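PDB 3KXW: saframycin Mx1 synthetase B from Legionella pneumophila subsp. pneumophila, which belongs to the ANL superfamily of AMP-binding enzymes, which pair a large N-terminal domain with a smaller, mobile C-terminal one. Local coordinates for residues Leu250-His255 and Thr262-Pro267; Phe212-Pro217 and Phe243-Asn248; Glu36-Met41 and Thr257-Thr262; Glu281-Leu286 and Tyr310-Glu315. All blocks are in the same frame, centred on the assembly; numbering follows the deposited sequence.

Contact 1: Leu250-His255 and Thr262-Pro267; sequences LSWLKH and TISGSP
Trp-252 sends its indole from the helix onto one side of the strand, where the ring reaches along Ser-264, Gly-265 and Ser-266. Its pyrrole N-H donates to the hydroxyl of Ser-264, with NE1 and OG 2.8 Å apart. The bond is nearly straight, 167° at the hydrogen, and OG lies practically in the indole plane, so the rotation of the ring is fixed at that edge. Farther round, the benzene half passes the strand: CZ2 is 3.9 Å from Gly-265 O, and CH2 comes within 3.5 Å of Ser-266 OG. That second hydroxyl spends its proton on Pro-267 O, 2.9 Å from OG, and meets the indole obliquely by simple contact. The reach of the tryptophan follows from its first torsion, which sets CG anti to the backbone N (-174°) and carries the indole off the helix toward the strand. One indole face is partly covered by Leu-253, whose CD2 lies 4.1 Å above the plane toward the rim. Ser-264 OG also donates to Phe-212 O, so this buried hydroxyl both accepts and donates, and the indole nitrogen is satisfied without solvent. Trp-214 and Trp-291 meet Trp-252 edge-to-face, and Cys-274 of helix 269-277 touches it as well. In the fold this is an alpha/beta connection: helix 250-259 runs back against strand 263-266, at 166° between the two short axes and 10.9 Å at closest approach, and the strand lies between strands 210-213 and 293-296.

Contact 2: Phe212-Pro217 and Phe243-Asn248; sequences FSWLPP and FSFLQN
Ser-213 OG accepts a hydrogen bond from the backbone N of Leu-215, 3.0 Å away and 152° at the hydrogen, an ST turn that bends the chain around Trp-214, the residue that meets Phe-245. Trp-214 CG sits between the backbone N and the carbonyl carbon (chi1 54°), and the indole presents one face to the phenyl ring. The two form an offset stack: the five-membered ring and the phenyl have centroids 4.0 Å apart and planes inclined by 12°. Phe-245 CD2 lies 3.4 Å above the middle of the indole, while Phe-245 CB makes a CH-pi contact with the same face, 3.9 Å from the centroid of the five-membered ring. Against the opposite face, Leu-215 CD2 sits 3.6 Å above the plane near the rim, so the indole is held between an aromatic and an aliphatic group. Strand 210-213, helix 220-233 and strand 236-239 form a beta-alpha-beta crossover between neighbouring parallel strands; the turn leaves its first strand, and the helix of Phe-245 follows its second. Ala-270 of helix 269-277 touches both rings. Trp-214 and Leu-246 also touch Tyr-530 of helix 515-533, in the C-terminal part of the protein.

Contact 3: Glu36-Met41 and Thr257-Thr262; sequences ELEETM and TKYKAT
The phenol ring of Tyr-259 meets Glu-38 at its rim and, on one face, is partly overlaid by the neighbouring Lys-258, whose CG stands 4.0 Å above the plane off to one side. At the edge, Glu-38 OE2 lies close to the ring plane, and carboxylate and ring are nearly coplanar, 27° apart. The phenol donates to the carboxylate across 2.8 Å from Tyr-259 OH to Glu-38 OE2. It arrives on the anti side of that oxygen, tilted 26° from the carboxylate plane. The same oxygen lies 3.3 Å from Tyr-259 CE1, so it meets the hydroxyl from the CE1 side of the ring, in the bent direction a phenol O-H takes. The two side chains come from opposite directions, the glutamate extended beyond CG. Positive charge lies nearby without direct pairing: Lys-258 NZ is 4.9 Å from Glu-36 OE1 and 5.7 Å from Glu-38 OE2, and it may mildly stabilise both carboxylates. The contact is at the protein surface. A Schellman motif with Lys-260 at positive phi closes the helix, and the chain runs on to Thr-262. Glu-38 belongs to strand 37-42, an outermost strand of a four-stranded mixed sheet. Leu-33, on the adjoining antiparallel strand 28-34, is touched by both Glu-38 and Tyr-259, which seats the last turn of helix 250-259 against this corner of the sheet.

Contact 4: Glu281-Leu286 and Tyr310-Glu315; sequences EKKEGL and YQAFKE
Lys-283 stretches across to helix 303-313 and donates from NZ to the backbone O of Ala-312, 2.8 Å away. The ammonium lies in the plane of that carbonyl and on one of its lone pairs, with a C=O...N angle of 126°. On the way, its methylene chain runs past Phe-313, with CG 4.1 Å from CE1, the two side chains crossing at about a right angle. NZ itself stands over the ring, but at 5.1 Å from the centroid this cation-pi interaction is long and at most weakly attractive. Leu-286 completes the first shell: its CD1 comes within 3.9 Å of Phe-313 CE1, meeting the ring obliquely. The lysine can span the gap because CG is anti to the carbonyl carbon (chi1 -55°) and every bond beyond is extended. Glu-280 forms a salt bridge with the same ammonium, so the buried charge is shared between a carboxylate and a carbonyl near the C-terminal end of the helix, whose partial negative charge would suit it. Behind these groups, Leu-253 of helix 250-259 packs on both Leu-286 and Phe-313. The relative placement of Lys-283 and Leu-286 is set by the backbone, which brings Leu-286 N to 3.0 Å from Lys-283 O. This bond closes a type II beta turn in which Gly-285 takes the third position at positive phi (103°), the site where that turn characteristically carries glycine; here it lies in the loop joining helix 269-277 to strand 293-296.

All four contacts lie within the AMP-binding enzyme region of the chain, and helix 250-259 ties them together. Contacts 1 and 3 both use it, with centres 11 Å apart; contact 2 involves helix 242-247, which directly precedes it; and Leu-253 on it packs against contact 4. Along the chain, contact 2 is nested within the loop closed by contact 3, contacts 1 and 3 interleave, and contact 4 comes last. Contacts 1 and 2 are nearest, 9 Å between centres, joined by bonds between strands 210-213 and 263-266. The centres of contacts 2 and 4 are 19 Å apart, without touching. Strands 37-42 and 210-213 edge one sheet, which meets that of strand 263-266 through those bonds; the helix packs across the junction.

Contact 1: Leu250-His255 and Thr262-Pro267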
# COMPACT_ATOMS: atom_id res chain seq x y z
N LEU A 250 13.57 0.22 -13.33
CA LEU A 250 14.03 -0.90 -14.14
C LEU A 250 14.39 -2.10 -13.27
O LEU A 250 14.21 -3.24 -13.70
CB LEU A 250 15.25 -0.50 -14.98
CG LEU A 250 15.91 -1.66 -15.71
CD1 LEU A 250 14.95 -2.23 -16.72
CD2 LEU A 250 17.18 -1.15 -16.39
N SER A 251 14.90 -1.86 -12.07
CA SER A 251 15.32 -2.99 -11.23
C SER A 251 14.15 -3.92 -10.89
O SER A 251 14.33 -5.12 -10.73
CB SER A 251 16.09 -2.56 -9.98
OG SER A 251 15.24 -1.90 -9.07
N TRP A 252 12.94 -3.38 -10.81
CA TRP A 252 11.76 -4.24 -10.61
C TRP A 252 11.67 -5.30 -11.72
O TRP A 252 11.46 -6.49 -11.45
CB TRP A 252 10.49 -3.40 -10.63
CG TRP A 252 9.19 -4.13 -10.30
CD1 TRP A 252 9.05 -5.33 -9.69
CD2 TRP A 252 7.87 -3.63 -10.53
NE1 TRP A 252 7.71 -5.63 -9.53
CE2 TRP A 252 6.97 -4.59 -10.03
CE3 TRP A 252 7.36 -2.45 -11.09
CZ2 TRP A 252 5.57 -4.42 -10.09
CZ3 TRP A 252 5.97 -2.28 -11.17
CH2 TRP A 252 5.09 -3.27 -10.67
N LEU A 253 11.82 -4.86 -12.95
CA LEU A 253 11.64 -5.75 -14.10
C LEU A 253 12.87 -6.64 -14.30
O LEU A 253 12.75 -7.80 -14.71
CB LEU A 253 11.29 -4.95 -15.36
CG LEU A 253 10.19 -3.90 -15.17
CD1 LEU A 253 9.94 -3.20 -16.51
CD2 LEU A 253 8.88 -4.50 -14.64
N LYS A 254 14.05 -6.11 -14.01
CA LYS A 254 15.27 -6.94 -13.97
C LYS A 254 15.17 -8.09 -12.96
O LYS A 254 15.52 -9.24 -13.26
CB LYS A 254 16.50 -6.11 -13.64
CG LYS A 254 17.06 -5.34 -14.81
CD LYS A 254 18.45 -4.79 -14.45
CE LYS A 254 19.12 -4.07 -15.62
NZ LYS A 254 20.45 -3.50 -15.23
N HIS A 255 14.70 -7.79 -11.75
CA HIS A 255 14.56 -8.86 -10.76
C HIS A 255 13.48 -9.87 -11.13
O HIS A 255 13.66 -11.06 -10.90
CB HIS A 255 14.34 -8.31 -9.36
CG HIS A 255 15.55 -7.65 -8.80
ND1 HIS A 255 15.51 -6.55 -7.97
CD2 HIS A 255 16.87 -7.92 -9.00
CE1 HIS A 255 16.74 -6.19 -7.66
NE2 HIS A 255 17.58 -7.00 -8.26
N THR A 262 6.53 -14.94 -10.76
CA THR A 262 5.27 -15.22 -11.44
C THR A 262 4.18 -14.24 -11.02
O THR A 262 3.24 -13.94 -11.79
CB THR A 262 4.80 -16.70 -11.19
OG1 THR A 262 4.45 -16.88 -9.82
CG2 THR A 262 5.91 -17.69 -11.52
N ILE A 263 4.28 -13.75 -9.79
CA ILE A 263 3.32 -12.79 -9.27
C ILE A 263 4.05 -11.57 -8.73
O ILE A 263 4.98 -11.71 -7.96
CB ILE A 263 2.49 -13.40 -8.14
CG1 ILE A 263 1.79 -14.67 -8.65
CG2 ILE A 263 1.45 -12.41 -7.66
CD1 ILE A 263 0.91 -15.33 -7.57
N SER A 264 3.66 -10.38 -9.18
CA SER A 264 4.23 -9.14 -8.65
C SER A 264 3.24 -8.07 -9.02
O SER A 264 2.49 -8.22 -9.99
CB SER A 264 5.62 -8.88 -9.26
OG SER A 264 6.33 -7.86 -8.59
N GLY A 265 3.14 -7.02 -8.21
CA GLY A 265 2.22 -5.95 -8.56
C GLY A 265 2.38 -4.73 -7.67
O GLY A 265 3.35 -4.63 -6.94
N SER A 266 1.40 -3.83 -7.72
CA SER A 266 1.57 -2.50 -7.15
C SER A 266 0.29 -1.70 -7.35
O SER A 266 -0.60 -2.12 -8.07
CB SER A 266 2.69 -1.76 -7.90
OG SER A 266 2.34 -1.57 -9.28
N PRO A 267 0.22 -0.50 -6.74
CA PRO A 267 -0.82 0.45 -7.16
C PRO A 267 -0.60 0.84 -8.61
O PRO A 267 0.50 0.72 -9.15
CB PRO A 267 -0.57 1.68 -6.25
CG PRO A 267 0.24 1.16 -5.11
CD PRO A 267 1.11 0.07 -5.72

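Contact 2: Phe212-Pro217 and Phe243-Asn248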
# COMPACT_ATOMS: atom_id res chain seq x y z
N PHE A 212 7.52 -11.50 -6.34
CA PHE A 212 8.48 -10.42 -6.15
C PHE A 212 7.75 -9.19 -5.61
O PHE A 212 6.63 -8.90 -6.04
CB PHE A 212 9.25 -10.06 -7.43
CG PHE A 212 10.29 -9.04 -7.19
CD1 PHE A 212 11.57 -9.44 -6.79
CD2 PHE A 212 9.98 -7.68 -7.19
CE1 PHE A 212 12.53 -8.49 -6.49
CE2 PHE A 212 10.94 -6.74 -6.88
CZ PHE A 212 12.23 -7.14 -6.53
N SER A 213 8.36 -8.47 -4.68
CA SER A 213 7.73 -7.26 -4.20
C SER A 213 8.72 -6.17 -3.84
O SER A 213 9.70 -6.45 -3.18
CB SER A 213 6.86 -7.57 -3.00
OG SER A 213 6.16 -6.41 -2.56
N TRP A 214 8.45 -4.94 -4.27
CA TRP A 214 9.15 -3.78 -3.69
C TRP A 214 8.22 -2.99 -2.78
O TRP A 214 8.61 -1.93 -2.28
CB TRP A 214 9.69 -2.83 -4.78
CG TRP A 214 8.61 -2.38 -5.76
CD1 TRP A 214 8.34 -2.94 -6.97
CD2 TRP A 214 7.68 -1.30 -5.60
NE1 TRP A 214 7.28 -2.28 -7.58
CE2 TRP A 214 6.87 -1.27 -6.75
CE3 TRP A 214 7.45 -0.35 -4.60
CZ2 TRP A 214 5.84 -0.35 -6.93
CZ3 TRP A 214 6.44 0.59 -4.78
CH2 TRP A 214 5.63 0.58 -5.93
N LEU A 215 7.00 -3.49 -2.57
CA LEU A 215 5.95 -2.71 -1.89
C LEU A 215 6.23 -2.43 -0.42
O LEU A 215 6.83 -3.24 0.26
CB LEU A 215 4.59 -3.39 -2.03
CG LEU A 215 4.05 -3.64 -3.44
CD1 LEU A 215 2.70 -4.38 -3.37
CD2 LEU A 215 3.94 -2.33 -4.27
N PRO A 216 5.80 -1.26 0.06
CA PRO A 216 6.01 -0.93 1.48
C PRO A 216 5.47 -2.06 2.37
O PRO A 216 4.29 -2.39 2.25
CB PRO A 216 5.14 0.32 1.69
CG PRO A 216 4.91 0.90 0.33
CD PRO A 216 5.14 -0.19 -0.70
N PRO A 217 6.30 -2.64 3.25
CA PRO A 217 5.80 -3.67 4.17
C PRO A 217 4.94 -3.04 5.28
O PRO A 217 4.40 -3.78 6.09
CB PRO A 217 7.07 -4.28 4.78
CG PRO A 217 8.20 -3.41 4.40
CD PRO A 217 7.72 -2.33 3.45
N PHE A 243 12.31 2.41 -1.82
CA PHE A 243 13.38 3.35 -2.20
C PHE A 243 14.15 2.84 -3.43
O PHE A 243 14.43 3.59 -4.36
CB PHE A 243 14.32 3.58 -1.00
CG PHE A 243 15.54 4.41 -1.34
CD1 PHE A 243 15.48 5.79 -1.32
CD2 PHE A 243 16.73 3.80 -1.69
CE1 PHE A 243 16.60 6.57 -1.64
CE2 PHE A 243 17.86 4.57 -1.99
CZ PHE A 243 17.79 5.95 -1.97
N SER A 244 14.47 1.55 -3.43
CA SER A 244 15.20 0.93 -4.54
C SER A 244 14.39 1.02 -5.83
O SER A 244 14.93 1.33 -6.90
CB SER A 244 15.54 -0.53 -4.21
OG SER A 244 16.56 -0.57 -3.24
N PHE A 245 13.10 0.76 -5.73
CA PHE A 245 12.24 0.88 -6.89
C PHE A 245 12.22 2.31 -7.46
O PHE A 245 12.40 2.51 -8.67
CB PHE A 245 10.80 0.45 -6.56
CG PHE A 245 9.86 0.72 -7.68
CD1 PHE A 245 10.05 0.13 -8.91
CD2 PHE A 245 8.82 1.62 -7.53
CE1 PHE A 245 9.22 0.41 -9.98
CE2 PHE A 245 7.96 1.89 -8.58
CZ PHE A 245 8.17 1.29 -9.81
N LEU A 246 11.98 3.29 -6.60
CA LEU A 246 11.87 4.67 -7.04
C LEU A 246 13.15 5.20 -7.63
O LEU A 246 13.14 5.90 -8.64
CB LEU A 246 11.35 5.57 -5.92
CG LEU A 246 9.88 5.34 -5.52
CD1 LEU A 246 9.46 6.37 -4.51
CD2 LEU A 246 8.94 5.41 -6.71
N GLN A 247 14.28 4.84 -7.04
CA GLN A 247 15.57 5.23 -7.60
C GLN A 247 15.86 4.62 -8.96
O GLN A 247 16.60 5.20 -9.76
CB GLN A 247 16.69 4.84 -6.65
CG GLN A 247 16.70 5.64 -5.38
CD GLN A 247 17.70 6.77 -5.43
OE1 GLN A 247 17.32 7.95 -5.47
NE2 GLN A 247 18.98 6.42 -5.43
N ASN A 248 15.31 3.43 -9.23
CA ASN A 248 15.69 2.69 -10.43
C ASN A 248 14.62 1.66 -10.73
O ASN A 248 14.79 0.49 -10.43
CB ASN A 248 17.03 1.95 -10.21
CG ASN A 248 17.55 1.25 -11.46
OD1 ASN A 248 17.22 1.65 -12.59
ND2 ASN A 248 18.36 0.20 -11.27

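Contact 3: Glu36-Met41 and Thr257-Thr262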
# COMPACT_ATOMS: atom_id res chain seq x y z
N GLU A 36 23.18 -5.23 -5.30
CA GLU A 36 23.52 -6.55 -5.81
C GLU A 36 23.69 -7.56 -4.68
O GLU A 36 24.15 -8.67 -4.90
CB GLU A 36 24.78 -6.48 -6.69
CG GLU A 36 24.60 -5.64 -7.96
CD GLU A 36 23.60 -6.23 -8.96
OE1 GLU A 36 23.73 -7.42 -9.33
OE2 GLU A 36 22.68 -5.49 -9.39
N LEU A 37 23.31 -7.16 -3.47
CA LEU A 37 23.44 -8.03 -2.30
C LEU A 37 22.16 -8.85 -2.11
O LEU A 37 21.06 -8.39 -2.42
CB LEU A 37 23.74 -7.22 -1.04
CG LEU A 37 25.00 -6.36 -1.04
CD1 LEU A 37 25.00 -5.41 0.17
CD2 LEU A 37 26.25 -7.24 -1.04
N GLU A 38 22.34 -10.07 -1.60
CA GLU A 38 21.25 -11.03 -1.41
C GLU A 38 21.31 -11.58 0.02
O GLU A 38 22.38 -11.98 0.48
CB GLU A 38 21.46 -12.22 -2.34
CG GLU A 38 20.44 -12.43 -3.44
CD GLU A 38 20.33 -13.91 -3.84
OE1 GLU A 38 21.16 -14.71 -3.35
OE2 GLU A 38 19.43 -14.27 -4.63
N GLU A 39 20.18 -11.59 0.72
CA GLU A 39 20.08 -12.33 1.98
C GLU A 39 18.79 -13.12 2.01
O GLU A 39 17.71 -12.61 1.71
CB GLU A 39 20.15 -11.41 3.19
CG GLU A 39 20.49 -12.14 4.47
CD GLU A 39 20.42 -11.24 5.70
OE1 GLU A 39 20.59 -10.01 5.55
OE2 GLU A 39 20.19 -11.78 6.81
N THR A 40 18.90 -14.39 2.39
CA THR A 40 17.79 -15.33 2.31
C THR A 40 17.57 -15.99 3.66
O THR A 40 18.53 -16.23 4.39
CB THR A 40 18.07 -16.40 1.21
OG1 THR A 40 17.91 -15.80 -0.08
CG2 THR A 40 17.09 -17.59 1.31
N MSE A 41 16.33 -16.28 4.00
CA MSE A 41 16.10 -17.13 5.17
C MSE A 41 15.17 -18.27 4.84
O MSE A 41 14.22 -18.13 4.06
CB MSE A 41 15.58 -16.34 6.39
CG MSE A 41 14.30 -15.58 6.19
SE MSE A 41 13.80 -14.78 7.94
CE MSE A 41 15.56 -14.93 8.80
N THR A 257 12.79 -10.70 -13.97
CA THR A 257 13.46 -11.46 -15.02
C THR A 257 14.40 -12.51 -14.41
O THR A 257 14.32 -13.70 -14.74
CB THR A 257 14.28 -10.53 -15.94
OG1 THR A 257 13.39 -9.68 -16.69
CG2 THR A 257 15.13 -11.37 -16.91
N LYS A 258 15.30 -12.04 -13.55
CA LYS A 258 16.32 -12.88 -12.94
C LYS A 258 15.73 -14.02 -12.12
O LYS A 258 16.16 -15.16 -12.24
CB LYS A 258 17.24 -12.05 -12.05
CG LYS A 258 18.41 -12.83 -11.43
CD LYS A 258 19.34 -11.90 -10.66
CE LYS A 258 20.40 -12.67 -9.90
NZ LYS A 258 21.40 -11.74 -9.32
N TYR A 259 14.71 -13.71 -11.32
CA TYR A 259 14.17 -14.67 -10.36
C TYR A 259 12.96 -15.43 -10.89
O TYR A 259 12.35 -16.22 -10.16
CB TYR A 259 13.84 -13.94 -9.04
CG TYR A 259 15.10 -13.49 -8.33
CD1 TYR A 259 15.82 -14.37 -7.53
CD2 TYR A 259 15.60 -12.20 -8.48
CE1 TYR A 259 16.99 -13.97 -6.89
CE2 TYR A 259 16.78 -11.80 -7.85
CZ TYR A 259 17.47 -12.70 -7.06
OH TYR A 259 18.63 -12.32 -6.40
N LYS A 260 12.62 -15.20 -12.15
CA LYS A 260 11.43 -15.78 -12.76
C LYS A 260 10.22 -15.65 -11.86
O LYS A 260 9.50 -16.61 -11.62
CB LYS A 260 11.67 -17.25 -13.14
CG LYS A 260 12.46 -17.37 -14.42
CD LYS A 260 13.12 -18.71 -14.54
CE LYS A 260 13.92 -18.76 -15.82
NZ LYS A 260 12.97 -18.91 -16.95
N ALA A 261 9.99 -14.44 -11.37
CA ALA A 261 8.81 -14.21 -10.55
C ALA A 261 7.56 -14.40 -11.39
O ALA A 261 7.53 -14.07 -12.59
CB ALA A 261 8.85 -12.77 -9.93
N THR A 262 6.53 -14.94 -10.76
CA THR A 262 5.27 -15.22 -11.44
C THR A 262 4.18 -14.24 -11.02
O THR A 262 3.24 -13.94 -11.79
CB THR A 262 4.80 -16.70 -11.19
OG1 THR A 262 4.45 -16.88 -9.82
CG2 THR A 262 5.91 -17.69 -11.52

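Contact 4: Glu281-Leu286 and Tyr310-Glu315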
# COMPACT_ATOMS: atom_id res chain seq x y z
N GLU A 281 16.38 1.77 -24.72
CA GLU A 281 17.63 1.03 -24.78
C GLU A 281 17.94 0.30 -23.47
O GLU A 281 18.68 -0.69 -23.44
CB GLU A 281 18.79 1.93 -25.21
CG GLU A 281 19.07 3.08 -24.27
CD GLU A 281 18.23 4.31 -24.55
OE1 GLU A 281 17.31 4.26 -25.42
OE2 GLU A 281 18.52 5.35 -23.90
N LYS A 282 17.36 0.78 -22.38
CA LYS A 282 17.60 0.16 -21.08
C LYS A 282 16.76 -1.10 -20.87
O LYS A 282 16.98 -1.82 -19.89
CB LYS A 282 17.33 1.17 -19.97
CG LYS A 282 18.32 2.34 -19.94
CD LYS A 282 19.72 1.85 -19.62
CE LYS A 282 20.72 2.99 -19.57
NZ LYS A 282 22.12 2.48 -19.41
N LYS A 283 15.83 -1.38 -21.78
CA LYS A 283 14.98 -2.58 -21.70
C LYS A 283 15.72 -3.84 -22.15
O LYS A 283 15.26 -4.96 -21.90
CB LYS A 283 13.72 -2.43 -22.55
CG LYS A 283 12.87 -1.18 -22.24
CD LYS A 283 11.72 -1.06 -23.21
CE LYS A 283 10.89 0.22 -22.94
NZ LYS A 283 9.84 0.36 -23.98
N GLU A 284 16.84 -3.66 -22.84
CA GLU A 284 17.60 -4.80 -23.35
C GLU A 284 17.98 -5.73 -22.19
O GLU A 284 18.49 -5.28 -21.18
CB GLU A 284 18.85 -4.32 -24.11
CG GLU A 284 19.22 -5.25 -25.26
CD GLU A 284 20.40 -4.76 -26.13
OE1 GLU A 284 20.67 -3.54 -26.19
OE2 GLU A 284 21.05 -5.63 -26.76
N GLY A 285 17.71 -7.02 -22.33
CA GLY A 285 17.97 -7.93 -21.23
C GLY A 285 16.74 -8.37 -20.44
O GLY A 285 16.82 -9.34 -19.69
N LEU A 286 15.60 -7.69 -20.59
CA LEU A 286 14.40 -8.11 -19.86
C LEU A 286 13.79 -9.36 -20.48
O LEU A 286 13.92 -9.58 -21.67
CB LEU A 286 13.35 -6.99 -19.86
CG LEU A 286 13.73 -5.72 -19.12
CD1 LEU A 286 12.59 -4.69 -19.23
CD2 LEU A 286 14.07 -6.02 -17.66
N TYR A 310 1.73 -2.21 -21.38
CA TYR A 310 1.74 -3.37 -22.26
C TYR A 310 2.51 -3.07 -23.53
O TYR A 310 3.37 -3.85 -23.93
CB TYR A 310 0.32 -3.82 -22.60
CG TYR A 310 0.30 -4.78 -23.77
CD1 TYR A 310 0.89 -6.04 -23.66
CD2 TYR A 310 -0.27 -4.42 -24.97
CE1 TYR A 310 0.89 -6.93 -24.74
CE2 TYR A 310 -0.27 -5.30 -26.05
CZ TYR A 310 0.29 -6.54 -25.92
OH TYR A 310 0.29 -7.39 -27.01
N GLN A 311 2.23 -1.92 -24.15
CA GLN A 311 2.94 -1.53 -25.37
C GLN A 311 4.45 -1.35 -25.12
O GLN A 311 5.28 -1.69 -25.96
CB GLN A 311 2.34 -0.26 -25.98
CG GLN A 311 0.90 -0.41 -26.53
CD GLN A 311 0.82 -1.44 -27.64
OE1 GLN A 311 1.81 -1.71 -28.32
NE2 GLN A 311 -0.35 -2.05 -27.80
N ALA A 312 4.80 -0.81 -23.95
CA ALA A 312 6.20 -0.58 -23.60
C ALA A 312 7.01 -1.87 -23.35
O ALA A 312 8.23 -1.88 -23.53
CB ALA A 312 6.30 0.37 -22.39
N PHE A 313 6.34 -2.95 -22.93
CA PHE A 313 7.09 -4.14 -22.53
C PHE A 313 6.77 -5.45 -23.26
O PHE A 313 7.38 -6.48 -23.01
CB PHE A 313 7.08 -4.29 -20.99
CG PHE A 313 7.75 -3.14 -20.31
CD1 PHE A 313 9.13 -3.08 -20.26
CD2 PHE A 313 7.02 -2.09 -19.79
CE1 PHE A 313 9.78 -2.02 -19.67
CE2 PHE A 313 7.67 -0.99 -19.21
CZ PHE A 313 9.04 -0.96 -19.15
N LYS A 314 5.80 -5.38 -24.17
CA LYS A 314 5.36 -6.55 -24.92
C LYS A 314 6.48 -7.21 -25.69
O LYS A 314 6.50 -8.42 -25.85
CB LYS A 314 4.19 -6.20 -25.85
CG LYS A 314 4.54 -5.33 -27.05
CD LYS A 314 3.29 -5.08 -27.91
CE LYS A 314 3.63 -4.34 -29.21
NZ LYS A 314 2.40 -3.98 -30.00
N GLU A 315 7.43 -6.41 -26.18
CA GLU A 315 8.55 -6.99 -26.90
C GLU A 315 9.49 -7.77 -25.98
O GLU A 315 10.35 -8.53 -26.44
CB GLU A 315 9.28 -5.92 -27.72
CG GLU A 315 8.37 -5.23 -28.76
CD GLU A 315 7.66 -6.21 -29.70
OE1 GLU A 315 8.21 -7.31 -29.98
OE2 GLU A 315 6.55 -5.89 -30.18